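Local coordinates for protein phosphoglycerate dehydrogenase (Lactobacillus plantarum, PDB 3EVT) that probably catalyses the NAD-dependent oxidation of 3-phosphoglycerate, the first step of the phosphorylated route to serine, at residues A[86-92]-A[305-310]; A[162-168]-A[176-182]; A[189-195]-A[213-219]. One frame throughout, in Å; residues are numbered along the deposited sequence.

Interaction 1 of 3, residues A[86-92]-A[305-310]; sequences VVANTSG and LVRNQV
N308 lies against the turn N89–S91 and buries 74 Å², more than any other residue here; its carboxamide faces the backbone carbonyls that follow strand 86-88. With chi1 -67° (m) and chi2 -12°, N308 ND2 donates to N89 O (3.1 Å) and to S91 O (3.0 Å). N308 itself takes phi/psi 63/26, a left-handed conformation that breaks the extended path between R307 and Q309.

The register is set by a single bridge, A88 with Q309, CA to CA 4.2 Å. Two backbone hydrogen bonds frame it: V310 N to V87 O at 2.8 Å (158°) and N89 N to N308 O at 3.2 Å (157°). R307 (chi1 169°, chi2 80°) sends its guanidinium along the same edge: NH2 reaches S91 O at 3.1 Å, while NE holds N308 OD1 at 3.2 Å, fixing the amide orientation.

At the other end, apolar packing is joined by a water bridge. L305 (m, t) puts CD1 3.6 Å from V86 CG2 and 4.0 Å from A88 CB, and V310 (t) sets its CB 4.4 Å from V87 CB. Water 1 accepts from V87 N (3.1 Å) and Q309 NE2 (3.1 Å) and donates to V310 O (2.7 Å).

Strand 86-88 is the outermost of a five-strand parallel sheet, pairing on its inner side with strand 64-66, so the C-terminal tail after helix 284-302 docks on the sheet edge. Four of the five direct hydrogen bonds end on backbone carbonyls of 86-92, so the polar docking reads main chain, while V86, V87 and A88 supply apolar contact.

Interaction 2 of 3, residues A[162-168]-A[176-182]; sequences HVIGVNT and FHETVAF
Two neighbouring parallel strands of a Rossmann-type sheet meet here, 162-167 and the edge strand 178-181, with axes 4.6 Å apart and directions at 28°. The register pairs I164 with E178, G165 with T179, V166 with V180 and N167 with A181. G165 N donates to E178 O (3.0 Å), V180 N to G165 O (2.8 Å) and N167 N to V180 O (2.9 Å); E178 N to V163 O (3.3 Å) is weak.

F182, with 77 Å² buried, closes the C-terminal end. Its ring (chi1 -68°, chi2 -80°) receives an off-centre CH-pi contact from V166 CG1, 4.2 Å from the centroid, and its N bonds weakly to N167 O (3.1 Å).

H177, burying 71 Å² at the opposite end, stacks in offset fashion on H162, centroids 4.7 Å apart and planes at 20°. V163 (68 Å²; chi1 t) sets CG1 3.9 Å from F176 CD1, between the sheet and helix 147-158. The F176 ring (chi1 -76°) crosses G165, where a side chain would clash with it as placed (ideal CB 2.5 Å from CE1). The H162 ring (chi1 t, chi2 75°) reaches across to the edge strand, where NE2 donates to E178 OE2 at 2.8 Å.

Interaction 3 of 3, residues A[189-195]-A[213-219]; sequences LATANFI and LFQQTKQ
Within the Rossmann-type NAD-binding domain, a beta-alpha-beta unit runs from strand 194-197 through helix 211-215 to strand 222-225; this contact sets the turn after that helix against the end of helix 186-191 and the start of strand 194-197. The nearest CA pairs are A190 with T217 at 4.4 Å and N193 with Q219 at 6.0 Å. No beta bridge forms.

L189 buries 93 Å². In its m, t rotamer (chi1 -70°, chi2 157°) it places CD2 3.7 Å from CD2 of L213, whose own t, t rotamer (chi1 -174°, chi2 151°) brings its end inward; both leucines also touch Y143 of strand 139-143. L189 CD1 lies 3.7 Å from NE2 of Q216 (chi1 m, chi2 t). I195 (m, t) meets T217 through CD1 and CG2 at 3.9 Å. With chi1 69° (p), T217 OG1 is hydrogen-bonded to Q245 O and lies 3.0 Å from F214 O.

Carbonyls at the end of helix 186-191 accept the direct polar contacts. T217 CA approaches L189 O at 3.1 Å in a CA-H...O contact with 159° at the hydrogen. Q219 curls back through chi1 -51° and chi2 -52° (m, m), so that NE2 donates to A190 O at 3.0 Å. N193 (chi1 -50°, chi2 97°) turns OD1 to a hydrogen bond with Q139 N of strand 139-143.

Two waters bridge the segments: water 2 accepts from Q219 N (3.0 Å) near L189 O and A192 O, while water 3 accepts from N193 ND2 at 3.0 Å and donates to Q219 O at 2.6 Å.

How the interactions relate
Interactions 2 and 3 belong to the same seven-strand sheet, their centres about 14 Å apart: 162-168/176-182 pairs strands at its edge, whereas 189-195/213-219 joins the end of helix 186-191 and the start of central strand 194-197 to the turn after helix 211-215. Strand 178-181 is followed, after a short loop, by helix 186-191. Interaction 1 lies about 26 Å and 37 Å from their centres, on the five-strand sheet, and its segments enclose both others along the chain. All three are partly buried. Interaction 2 rests on regular parallel pairing with aromatic ends, interaction 1 on one bridge plus side-chain donors to carbonyls, and interaction 3 on leucine packing with a single direct hydrogen bond and waters.

Interaction 1 of 3, residues A[86-92]-A[305-310]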
loop_
_atom_site.group_PDB
_atom_site.type_symbol
_atom_site.label_atom_id
_atom_site.label_comp_id
_atom_site.label_asym_id
_atom_site.label_seq_id
_atom_site.Cartn_x
_atom_site.Cartn_y
_atom_site.Cartn_z
ATOM N N VAL A 86 -20.689 12.212 15.147
ATOM C CA VAL A 86 -20.094 11.243 14.196
ATOM C C VAL A 86 -19.878 9.887 14.871
ATOM O O VAL A 86 -19.568 9.829 16.044
ATOM C CB VAL A 86 -18.784 11.756 13.429
ATOM C CG1 VAL A 86 -19.087 13.041 12.575
ATOM C CG2 VAL A 86 -17.595 11.940 14.335
ATOM N N VAL A 87 -20.099 8.810 14.118
ATOM C CA VAL A 87 -19.933 7.457 14.621
ATOM C C VAL A 87 -19.057 6.633 13.667
ATOM O O VAL A 87 -19.152 6.766 12.448
ATOM C CB VAL A 87 -21.309 6.758 14.822
ATOM C CG1 VAL A 87 -21.131 5.399 15.489
ATOM C CG2 VAL A 87 -22.220 7.647 15.650
ATOM N N ALA A 88 -18.185 5.798 14.233
ATOM C CA ALA A 88 -17.398 4.828 13.457
ATOM C C ALA A 88 -17.562 3.495 14.144
ATOM O O ALA A 88 -17.882 3.460 15.352
ATOM C CB ALA A 88 -15.928 5.199 13.397
ATOM N N ASN A 89 -17.346 2.411 13.376
ATOM C CA ASN A 89 -17.384 1.051 13.888
ATOM C C ASN A 89 -16.063 0.343 13.608
ATOM O O ASN A 89 -15.043 1.005 13.386
ATOM C CB ASN A 89 -18.599 0.305 13.343
ATOM C CG ASN A 89 -18.472 -0.005 11.900
ATOM O OD1 ASN A 89 -17.460 0.298 11.269
ATOM N ND2 ASN A 89 -19.510 -0.618 11.344
ATOM N N THR A 90 -16.073 -0.993 13.669
ATOM C CA THR A 90 -14.873 -1.821 13.548
ATOM C C THR A 90 -14.938 -2.854 12.410
ATOM O O THR A 90 -14.405 -3.960 12.547
ATOM C CB THR A 90 -14.635 -2.623 14.836
ATOM O OG1 THR A 90 -15.897 -3.144 15.275
ATOM C CG2 THR A 90 -14.001 -1.735 15.961
ATOM N N SER A 91 -15.571 -2.531 11.293
ATOM C CA SER A 91 -15.520 -3.471 10.180
ATOM C C SER A 91 -14.204 -3.528 9.409
ATOM O O SER A 91 -13.309 -2.690 9.585
ATOM C CB SER A 91 -16.689 -3.283 9.212
ATOM O OG SER A 91 -16.787 -1.947 8.828
ATOM N N GLY A 92 -14.064 -4.563 8.575
ATOM C CA GLY A 92 -12.932 -4.660 7.654
ATOM C C GLY A 92 -11.625 -5.213 8.191
ATOM O O GLY A 92 -10.619 -5.289 7.451
ATOM N N LEU A 305 -13.215 11.876 10.854
ATOM C CA LEU A 305 -12.788 10.501 11.077
ATOM C C LEU A 305 -12.038 10.007 9.864
ATOM O O LEU A 305 -12.282 10.486 8.743
ATOM C CB LEU A 305 -14.011 9.603 11.305
ATOM C CG LEU A 305 -14.846 10.064 12.488
ATOM C CD1 LEU A 305 -16.084 9.138 12.672
ATOM C CD2 LEU A 305 -13.930 10.131 13.733
ATOM N N VAL A 306 -11.145 9.039 10.068
ATOM C CA VAL A 306 -10.430 8.455 8.963
ATOM C C VAL A 306 -10.805 7.016 8.619
ATOM O O VAL A 306 -10.471 6.558 7.534
ATOM C CB VAL A 306 -8.961 8.433 9.222
ATOM C CG1 VAL A 306 -8.671 7.714 10.507
ATOM C CG2 VAL A 306 -8.290 7.737 8.067
ATOM N N ARG A 307 -11.458 6.289 9.537
ATOM C CA ARG A 307 -11.671 4.856 9.327
ATOM C C ARG A 307 -13.088 4.445 9.741
ATOM O O ARG A 307 -13.526 4.750 10.837
ATOM C CB ARG A 307 -10.630 4.066 10.130
ATOM C CG ARG A 307 -10.883 2.595 10.205
ATOM C CD ARG A 307 -10.427 1.875 8.910
ATOM N NE ARG A 307 -10.746 0.446 8.932
ATOM C CZ ARG A 307 -9.919 -0.503 9.339
ATOM N NH1 ARG A 307 -8.687 -0.173 9.741
ATOM N NH2 ARG A 307 -10.318 -1.776 9.344
ATOM N N ASN A 308 -13.808 3.751 8.875
ATOM C CA ASN A 308 -15.082 3.101 9.272
ATOM C C ASN A 308 -16.184 4.035 9.710
ATOM O O ASN A 308 -17.087 3.624 10.480
ATOM C CB ASN A 308 -14.875 2.055 10.376
ATOM C CG ASN A 308 -14.071 0.865 9.881
ATOM O OD1 ASN A 308 -13.877 0.745 8.684
ATOM N ND2 ASN A 308 -13.581 0.009 10.782
ATOM N N GLN A 309 -16.142 5.266 9.231
ATOM C CA GLN A 309 -17.249 6.175 9.505
ATOM C C GLN A 309 -18.585 5.598 9.032
ATOM O O GLN A 309 -18.770 5.241 7.865
ATOM C CB GLN A 309 -17.009 7.613 9.016
ATOM C CG GLN A 309 -18.040 8.589 9.645
ATOM C CD GLN A 309 -17.904 10.054 9.218
ATOM O OE1 GLN A 309 -16.922 10.449 8.618
ATOM N NE2 GLN A 309 -18.865 10.868 9.613
ATOM N N VAL A 310 -19.494 5.480 9.984
ATOM C CA VAL A 310 -20.850 4.991 9.766
ATOM C C VAL A 310 -21.761 6.138 9.283
ATOM O O VAL A 310 -21.874 7.182 9.917
ATOM C CB VAL A 310 -21.411 4.417 11.071
ATOM C CG1 VAL A 310 -22.865 4.097 10.921
ATOM C CG2 VAL A 310 -20.616 3.182 11.485
HETATM O O HOH W 1 -21.009 9.342 11.227
#

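Interaction 2 of 3, residues A[162-168]-A[176-182]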
loop_
_atom_site.group_PDB
_atom_site.type_symbol
_atom_site.label_atom_id
_atom_site.label_comp_id
_atom_site.label_asym_id
_atom_site.label_seq_id
_atom_site.Cartn_x
_atom_site.Cartn_y
_atom_site.Cartn_z
ATOM N N HIS A 162 -4.255 -0.884 -11.598
ATOM C CA HIS A 162 -5.561 -1.012 -12.247
ATOM C C HIS A 162 -6.267 -2.359 -11.847
ATOM O O HIS A 162 -5.757 -3.464 -12.060
ATOM C CB HIS A 162 -5.462 -0.869 -13.765
ATOM C CG HIS A 162 -6.795 -0.864 -14.438
ATOM N ND1 HIS A 162 -7.645 0.223 -14.399
ATOM C CD2 HIS A 162 -7.434 -1.810 -15.165
ATOM C CE1 HIS A 162 -8.747 -0.050 -15.074
ATOM N NE2 HIS A 162 -8.652 -1.286 -15.533
ATOM N N VAL A 163 -7.443 -2.230 -11.272
ATOM C CA VAL A 163 -8.087 -3.383 -10.633
ATOM C C VAL A 163 -9.401 -3.830 -11.297
ATOM O O VAL A 163 -10.387 -3.095 -11.388
ATOM C CB VAL A 163 -8.307 -3.150 -9.128
ATOM C CG1 VAL A 163 -8.560 -4.462 -8.459
ATOM C CG2 VAL A 163 -7.080 -2.465 -8.506
ATOM N N ILE A 164 -9.372 -5.077 -11.729
ATOM C CA ILE A 164 -10.513 -5.734 -12.334
ATOM C C ILE A 164 -10.920 -6.920 -11.495
ATOM O O ILE A 164 -10.054 -7.708 -11.075
ATOM C CB ILE A 164 -10.118 -6.294 -13.714
ATOM C CG1 ILE A 164 -9.485 -5.184 -14.551
ATOM C CG2 ILE A 164 -11.341 -6.962 -14.398
ATOM C CD1 ILE A 164 -9.352 -5.560 -15.999
ATOM N N GLY A 165 -12.227 -7.051 -11.279
ATOM C CA GLY A 165 -12.792 -8.133 -10.453
ATOM C C GLY A 165 -13.738 -9.094 -11.183
ATOM O O GLY A 165 -14.418 -8.716 -12.117
ATOM N N VAL A 166 -13.777 -10.348 -10.779
ATOM C CA VAL A 166 -14.624 -11.292 -11.479
ATOM C C VAL A 166 -15.714 -11.728 -10.520
ATOM O O VAL A 166 -15.373 -12.178 -9.411
ATOM C CB VAL A 166 -13.826 -12.554 -11.956
ATOM C CG1 VAL A 166 -14.717 -13.492 -12.820
ATOM C CG2 VAL A 166 -12.548 -12.155 -12.690
ATOM N N ASN A 167 -16.993 -11.584 -10.922
ATOM C CA ASN A 167 -18.152 -12.079 -10.122
ATOM C C ASN A 167 -19.202 -12.795 -11.028
ATOM O O ASN A 167 -18.964 -13.004 -12.224
ATOM C CB ASN A 167 -18.767 -10.967 -9.239
ATOM C CG ASN A 167 -19.209 -9.755 -10.047
ATOM O OD1 ASN A 167 -19.628 -9.903 -11.191
ATOM N ND2 ASN A 167 -19.133 -8.554 -9.458
ATOM N N THR A 168 -20.346 -13.200 -10.490
ATOM C CA THR A 168 -21.215 -14.074 -11.292
ATOM C C THR A 168 -21.709 -13.378 -12.521
ATOM O O THR A 168 -21.584 -13.914 -13.615
ATOM C CB THR A 168 -22.432 -14.621 -10.520
ATOM O OG1 THR A 168 -23.034 -13.555 -9.786
ATOM C CG2 THR A 168 -22.004 -15.710 -9.564
ATOM N N PHE A 176 -13.342 -1.519 -7.325
ATOM C CA PHE A 176 -12.864 -2.120 -8.547
ATOM C C PHE A 176 -13.039 -1.143 -9.686
ATOM O O PHE A 176 -14.082 -0.591 -9.817
ATOM C CB PHE A 176 -13.672 -3.371 -8.853
ATOM C CG PHE A 176 -13.310 -4.538 -8.006
ATOM C CD1 PHE A 176 -12.314 -5.392 -8.388
ATOM C CD2 PHE A 176 -13.980 -4.791 -6.834
ATOM C CE1 PHE A 176 -11.995 -6.480 -7.615
ATOM C CE2 PHE A 176 -13.669 -5.871 -6.065
ATOM C CZ PHE A 176 -12.705 -6.721 -6.431
ATOM N N HIS A 177 -12.039 -0.935 -10.530
ATOM C CA HIS A 177 -12.265 -0.086 -11.694
ATOM C C HIS A 177 -13.213 -0.711 -12.730
ATOM O O HIS A 177 -13.862 0.015 -13.478
ATOM C CB HIS A 177 -10.973 0.192 -12.428
ATOM C CG HIS A 177 -9.897 0.742 -11.563
ATOM N ND1 HIS A 177 -9.745 2.091 -11.337
ATOM C CD2 HIS A 177 -8.911 0.129 -10.870
ATOM C CE1 HIS A 177 -8.710 2.285 -10.539
ATOM N NE2 HIS A 177 -8.181 1.110 -10.253
ATOM N N GLU A 178 -13.188 -2.036 -12.866
ATOM C CA GLU A 178 -14.088 -2.711 -13.770
ATOM C C GLU A 178 -14.361 -4.042 -13.156
ATOM O O GLU A 178 -13.490 -4.560 -12.481
ATOM C CB GLU A 178 -13.427 -3.025 -15.123
ATOM C CG GLU A 178 -12.588 -1.938 -15.743
ATOM C CD GLU A 178 -11.860 -2.430 -17.013
ATOM O OE1 GLU A 178 -12.435 -3.267 -17.747
ATOM O OE2 GLU A 178 -10.704 -2.004 -17.265
ATOM N N THR A 179 -15.530 -4.621 -13.447
ATOM C CA THR A 179 -15.822 -6.001 -13.060
ATOM C C THR A 179 -16.276 -6.799 -14.287
ATOM O O THR A 179 -16.803 -6.223 -15.225
ATOM C CB THR A 179 -16.928 -6.059 -12.026
ATOM O OG1 THR A 179 -18.037 -5.349 -12.534
ATOM C CG2 THR A 179 -16.509 -5.363 -10.763
ATOM N N VAL A 180 -16.065 -8.115 -14.277
ATOM C CA VAL A 180 -16.530 -8.971 -15.348
ATOM C C VAL A 180 -17.195 -10.215 -14.789
ATOM O O VAL A 180 -16.933 -10.614 -13.659
ATOM C CB VAL A 180 -15.384 -9.413 -16.268
ATOM C CG1 VAL A 180 -14.715 -8.199 -16.926
ATOM C CG2 VAL A 180 -14.392 -10.283 -15.519
ATOM N N ALA A 181 -18.051 -10.834 -15.599
ATOM C CA ALA A 181 -18.685 -12.106 -15.256
ATOM C C ALA A 181 -17.696 -13.238 -15.497
ATOM O O ALA A 181 -16.817 -13.109 -16.321
ATOM C CB ALA A 181 -19.945 -12.313 -16.120
ATOM N N PHE A 182 -17.837 -14.353 -14.796
ATOM C CA PHE A 182 -16.957 -15.525 -15.037
ATOM C C PHE A 182 -16.764 -15.922 -16.499
ATOM O O PHE A 182 -15.696 -16.422 -16.886
ATOM C CB PHE A 182 -17.453 -16.746 -14.264
ATOM C CG PHE A 182 -17.314 -16.618 -12.768
ATOM C CD1 PHE A 182 -16.094 -16.847 -12.150
ATOM C CD2 PHE A 182 -18.399 -16.269 -11.978
ATOM C CE1 PHE A 182 -15.953 -16.737 -10.792
ATOM C CE2 PHE A 182 -18.270 -16.168 -10.601
ATOM C CZ PHE A 182 -17.042 -16.397 -10.007
#

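Interaction 3 of 3, residues A[189-195]-A[213-219]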
loop_
_atom_site.group_PDB
_atom_site.type_symbol
_atom_site.label_atom_id
_atom_site.label_comp_id
_atom_site.label_asym_id
_atom_site.label_seq_id
_atom_site.Cartn_x
_atom_site.Cartn_y
_atom_site.Cartn_z
ATOM N N LEU A 189 -7.653 -11.729 -18.414
ATOM C CA LEU A 189 -6.560 -12.718 -18.346
ATOM C C LEU A 189 -5.383 -12.451 -19.268
ATOM O O LEU A 189 -4.255 -12.831 -18.933
ATOM C CB LEU A 189 -7.067 -14.134 -18.664
ATOM C CG LEU A 189 -7.959 -14.725 -17.602
ATOM C CD1 LEU A 189 -8.833 -15.811 -18.212
ATOM C CD2 LEU A 189 -7.113 -15.218 -16.399
ATOM N N ALA A 190 -5.644 -11.886 -20.455
ATOM C CA ALA A 190 -4.555 -11.527 -21.395
ATOM C C ALA A 190 -3.713 -10.326 -20.921
ATOM O O ALA A 190 -2.494 -10.308 -21.095
ATOM C CB ALA A 190 -5.097 -11.300 -22.843
ATOM N N THR A 191 -4.342 -9.328 -20.321
ATOM C CA THR A 191 -3.574 -8.164 -19.832
ATOM C C THR A 191 -3.147 -8.182 -18.329
ATOM O O THR A 191 -2.392 -7.303 -17.895
ATOM C CB THR A 191 -4.353 -6.893 -20.099
ATOM O OG1 THR A 191 -5.603 -6.991 -19.418
ATOM C CG2 THR A 191 -4.646 -6.743 -21.629
ATOM N N ALA A 192 -3.618 -9.156 -17.530
ATOM C CA ALA A 192 -3.223 -9.257 -16.095
ATOM C C ALA A 192 -1.728 -9.356 -15.780
ATOM O O ALA A 192 -1.028 -10.224 -16.296
ATOM C CB ALA A 192 -3.979 -10.397 -15.388
ATOM N N ASN A 193 -1.227 -8.484 -14.908
ATOM C CA ASN A 193 0.067 -8.779 -14.336
ATOM C C ASN A 193 -0.030 -9.694 -13.074
ATOM O O ASN A 193 0.876 -10.494 -12.808
ATOM C CB ASN A 193 0.874 -7.496 -14.097
ATOM C CG ASN A 193 0.906 -6.610 -15.339
ATOM O OD1 ASN A 193 0.121 -5.655 -15.491
ATOM N ND2 ASN A 193 1.755 -6.973 -16.265
ATOM N N PHE A 194 -1.151 -9.624 -12.349
ATOM C CA PHE A 194 -1.333 -10.452 -11.125
ATOM C C PHE A 194 -2.767 -10.952 -11.107
ATOM O O PHE A 194 -3.733 -10.198 -11.401
ATOM C CB PHE A 194 -1.092 -9.610 -9.839
ATOM C CG PHE A 194 0.251 -8.913 -9.808
ATOM C CD1 PHE A 194 1.350 -9.496 -9.153
ATOM C CD2 PHE A 194 0.421 -7.704 -10.439
ATOM C CE1 PHE A 194 2.556 -8.886 -9.132
ATOM C CE2 PHE A 194 1.649 -7.078 -10.418
ATOM C CZ PHE A 194 2.724 -7.673 -9.785
ATOM N N ILE A 195 -2.893 -12.228 -10.802
ATOM C CA ILE A 195 -4.190 -12.866 -10.673
ATOM C C ILE A 195 -4.349 -13.389 -9.246
ATOM O O ILE A 195 -3.549 -14.155 -8.764
ATOM C CB ILE A 195 -4.339 -14.040 -11.642
ATOM C CG1 ILE A 195 -4.208 -13.535 -13.100
ATOM C CG2 ILE A 195 -5.635 -14.801 -11.334
ATOM C CD1 ILE A 195 -4.057 -14.633 -14.189
ATOM N N LEU A 213 -7.214 -21.856 -18.365
ATOM C CA LEU A 213 -7.056 -20.502 -17.762
ATOM C C LEU A 213 -5.648 -19.963 -17.950
ATOM O O LEU A 213 -5.461 -18.886 -18.520
ATOM C CB LEU A 213 -7.431 -20.469 -16.263
ATOM C CG LEU A 213 -7.433 -19.062 -15.609
ATOM C CD1 LEU A 213 -8.403 -18.893 -14.429
ATOM C CD2 LEU A 213 -6.045 -18.545 -15.206
ATOM N N PHE A 214 -4.670 -20.763 -17.533
ATOM C CA PHE A 214 -3.282 -20.390 -17.618
ATOM C C PHE A 214 -2.888 -20.072 -19.047
ATOM O O PHE A 214 -2.138 -19.140 -19.284
ATOM C CB PHE A 214 -2.374 -21.484 -17.024
ATOM C CG PHE A 214 -2.566 -21.697 -15.549
ATOM C CD1 PHE A 214 -2.965 -20.643 -14.728
ATOM C CD2 PHE A 214 -2.360 -22.954 -14.976
ATOM C CE1 PHE A 214 -3.148 -20.831 -13.374
ATOM C CE2 PHE A 214 -2.551 -23.165 -13.601
ATOM C CZ PHE A 214 -2.951 -22.096 -12.796
ATOM N N GLN A 215 -3.389 -20.849 -19.997
ATOM C CA GLN A 215 -3.079 -20.636 -21.416
ATOM C C GLN A 215 -3.630 -19.328 -21.987
ATOM O O GLN A 215 -3.119 -18.858 -22.976
ATOM C CB GLN A 215 -3.604 -21.819 -22.269
ATOM C CG GLN A 215 -2.488 -22.703 -22.865
ATOM C CD GLN A 215 -2.902 -24.169 -23.073
ATOM O OE1 GLN A 215 -3.951 -24.465 -23.683
ATOM N NE2 GLN A 215 -2.072 -25.099 -22.562
ATOM N N GLN A 216 -4.684 -18.762 -21.395
ATOM C CA GLN A 216 -5.226 -17.487 -21.849
ATOM C C GLN A 216 -4.424 -16.237 -21.405
ATOM O O GLN A 216 -4.763 -15.129 -21.816
ATOM C CB GLN A 216 -6.680 -17.312 -21.386
ATOM C CG GLN A 216 -7.666 -18.293 -21.983
ATOM C CD GLN A 216 -8.992 -18.242 -21.245
ATOM O OE1 GLN A 216 -9.929 -17.553 -21.654
ATOM N NE2 GLN A 216 -9.067 -18.936 -20.138
ATOM N N THR A 217 -3.375 -16.411 -20.596
ATOM C CA THR A 217 -2.638 -15.271 -20.049
ATOM C C THR A 217 -1.572 -14.905 -21.047
ATOM O O THR A 217 -0.993 -15.801 -21.664
ATOM C CB THR A 217 -1.932 -15.562 -18.673
ATOM O OG1 THR A 217 -0.831 -16.475 -18.838
ATOM C CG2 THR A 217 -2.880 -16.071 -17.631
ATOM N N LYS A 218 -1.259 -13.624 -21.168
ATOM C CA LYS A 218 -0.174 -13.237 -22.055
ATOM C C LYS A 218 0.963 -12.393 -21.406
ATOM O O LYS A 218 1.978 -12.128 -22.044
ATOM C CB LYS A 218 -0.785 -12.535 -23.273
ATOM C CG LYS A 218 -1.985 -13.280 -23.849
ATOM C CD LYS A 218 -1.584 -14.151 -25.053
ATOM C CE LYS A 218 -2.747 -15.088 -25.527
ATOM N NZ LYS A 218 -2.711 -16.457 -24.856
ATOM N N GLN A 219 0.808 -11.951 -20.156
ATOM C CA GLN A 219 1.865 -11.088 -19.581
ATOM C C GLN A 219 2.758 -11.850 -18.628
ATOM O O GLN A 219 3.509 -11.252 -17.879
ATOM C CB GLN A 219 1.282 -9.915 -18.813
ATOM C CG GLN A 219 0.243 -9.125 -19.566
ATOM C CD GLN A 219 0.748 -8.693 -20.923
ATOM O OE1 GLN A 219 1.921 -8.332 -21.069
ATOM N NE2 GLN A 219 -0.123 -8.760 -21.932
HETATM O O HOH W 2 -1.617 -12.141 -18.416
HETATM O O HOH W 3 2.952 -9.677 -15.867
#